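Side-chain contact in CT021 (Chlamydia trachomatis serovar L2, PDB 6UXD), which is of unknown function but belongs to a family grouped with the LolA and LolB lipoprotein carriers, which hints at a possible lipid- or lipoprotein-related role: residues 7-10 and 11-15. Sequence-based numbering, arbitrary orientation.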
loop_
_atom_site.group_PDB
_atom_site.type_symbol
_atom_site.label_atom_id
_atom_site.label_comp_id
_atom_site.label_asym_id
_atom_site.label_seq_id
_atom_site.Cartn_x
_atom_site.Cartn_y
_atom_site.Cartn_z
ATOM N N SER A 7 12.053 -12.063 -4.184
ATOM C CA SER A 7 10.599 -12.073 -4.259
ATOM C C SER A 7 10.209 -10.810 -5.023
ATOM O O SER A 7 11.018 -10.203 -5.729
ATOM C CB SER A 7 9.967 -12.167 -2.869
ATOM O OG SER A 7 8.589 -12.487 -2.974
ATOM N N SER A 8 8.948 -10.408 -4.900
ATOM C CA SER A 8 8.449 -9.198 -5.537
ATOM C C SER A 8 7.357 -8.641 -4.644
ATOM O O SER A 8 6.826 -9.344 -3.778
ATOM C CB SER A 8 7.899 -9.468 -6.949
ATOM O OG SER A 8 6.745 -10.280 -6.879
ATOM N N ILE A 9 7.011 -7.372 -4.857
ATOM C CA ILE A 9 5.920 -6.790 -4.068
ATOM C C ILE A 9 4.603 -7.527 -4.330
ATOM O O ILE A 9 3.806 -7.749 -3.416
ATOM C CB ILE A 9 5.777 -5.293 -4.374
ATOM C CG1 ILE A 9 6.989 -4.510 -3.845
ATOM C CG2 ILE A 9 4.472 -4.794 -3.775
ATOM C CD1 ILE A 9 6.927 -4.264 -2.336
ATOM N N GLN A 10 4.329 -7.890 -5.587
ATOM C CA GLN A 10 3.084 -8.612 -5.855
ATOM C C GLN A 10 3.012 -9.895 -5.029
ATOM O O GLN A 10 2.032 -10.137 -4.313
ATOM C CB GLN A 10 2.948 -8.935 -7.343
ATOM C CG GLN A 10 1.552 -9.498 -7.673
ATOM C CD GLN A 10 1.279 -9.595 -9.162
ATOM O OE1 GLN A 10 1.454 -8.627 -9.901
ATOM N NE2 GLN A 10 0.842 -10.764 -9.604
ATOM N N GLU A 11 4.064 -10.718 -5.110
ATOM C CA GLU A 11 4.128 -11.974 -4.366
ATOM C C GLU A 11 3.932 -11.748 -2.868
ATOM O O GLU A 11 3.203 -12.490 -2.190
ATOM C CB GLU A 11 5.484 -12.626 -4.659
ATOM C CG GLU A 11 5.738 -13.957 -3.993
ATOM C CD GLU A 11 7.102 -14.538 -4.352
ATOM O OE1 GLU A 11 7.614 -15.379 -3.581
ATOM O OE2 GLU A 11 7.661 -14.155 -5.405
ATOM N N LYS A 12 4.583 -10.729 -2.327
ATOM C CA LYS A 12 4.489 -10.493 -0.895
ATOM C C LYS A 12 3.074 -10.095 -0.498
ATOM O O LYS A 12 2.524 -10.606 0.484
ATOM C CB LYS A 12 5.506 -9.415 -0.511
ATOM C CG LYS A 12 5.515 -9.080 0.939
ATOM C CD LYS A 12 6.084 -10.197 1.777
ATOM C CE LYS A 12 6.181 -9.704 3.248
ATOM N NZ LYS A 12 6.158 -10.859 4.191
ATOM N N ILE A 13 2.456 -9.200 -1.263
ATOM C CA ILE A 13 1.107 -8.758 -0.927
ATOM C C ILE A 13 0.077 -9.856 -1.137
ATOM O O ILE A 13 -0.977 -9.850 -0.485
ATOM C CB ILE A 13 0.736 -7.505 -1.746
ATOM C CG1 ILE A 13 1.828 -6.423 -1.600
ATOM C CG2 ILE A 13 -0.636 -7.007 -1.343
ATOM C CD1 ILE A 13 2.050 -5.902 -0.168
ATOM N N LEU A 14 0.327 -10.802 -2.059
ATOM C CA LEU A 14 -0.630 -11.882 -2.231
ATOM C C LEU A 14 -0.635 -12.855 -1.060
ATOM O O LEU A 14 -1.509 -13.723 -1.030
ATOM C CB LEU A 14 -0.368 -12.681 -3.522
ATOM C CG LEU A 14 -0.665 -11.962 -4.840
ATOM C CD1 LEU A 14 -0.404 -12.905 -6.011
ATOM C CD2 LEU A 14 -2.071 -11.458 -4.888
ATOM N N THR A 15 0.329 -12.769 -0.129
ATOM C CA THR A 15 0.247 -13.540 1.104
ATOM C C THR A 15 -0.735 -12.933 2.111
ATOM O O THR A 15 -1.119 -13.612 3.066
ATOM C CB THR A 15 1.637 -13.677 1.756
ATOM O OG1 THR A 15 2.031 -12.433 2.363
ATOM C CG2 THR A 15 2.700 -14.071 0.718
#
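Ser-8 and Glu-11 meet at the start of the short helix 9-13, where the serine hydroxyl takes the backbone N-H of the residue three places on. OG of Ser-8 sits between its own N and carbonyl carbon (chi1 66°), which swings the oxygen over the first turn. Ser-8 OG lies 3.2 Å from Glu-11 N in a nearly straight bond, 168° at the hydrogen. The same oxygen also lies against CB of Glu-11. Ser-8 O meanwhile accepts from Lys-12 N at 3.0 Å, so one residue holds two successive N-H groups, one by its side chain and one by its backbone. The glutamate chain is fully stretched, CG anti to N (chi1 -179°), and runs back toward Ser-7, turning the face of its carboxylate to that hydroxyl; the spacing is too short to be trusted, and no hydrogen bond is inferred from it. On another side of the turn, Ile-9 and Ile-13 lie side by side and point the same way, CG2 of the first 3.8 Å from CG1 of the second. Their backbones are joined by Ile-13 N to Ile-9 O at 2.9 Å. Leu-14 N reaches Gln-10 O at 2.9 Å, and CG of Leu-14 packs close to that same oxygen. Farther on, Thr-15 OG1 donates to Lys-12 O at 2.7 Å in the carbonyl plane, and Thr-15 N binds the same oxygen. Ile-9 is buried against Ile-173 and Phe-175 of strand 170-176, whereas Gln-10 and Leu-14 touch Ile-84 of strand 79-84. Ser-7 pairs through its backbone with Leu-119 of strand 118-122. The result is a serine N-cap at a strand-to-helix junction, starting a short helix packed against the strands of this mainly beta protein.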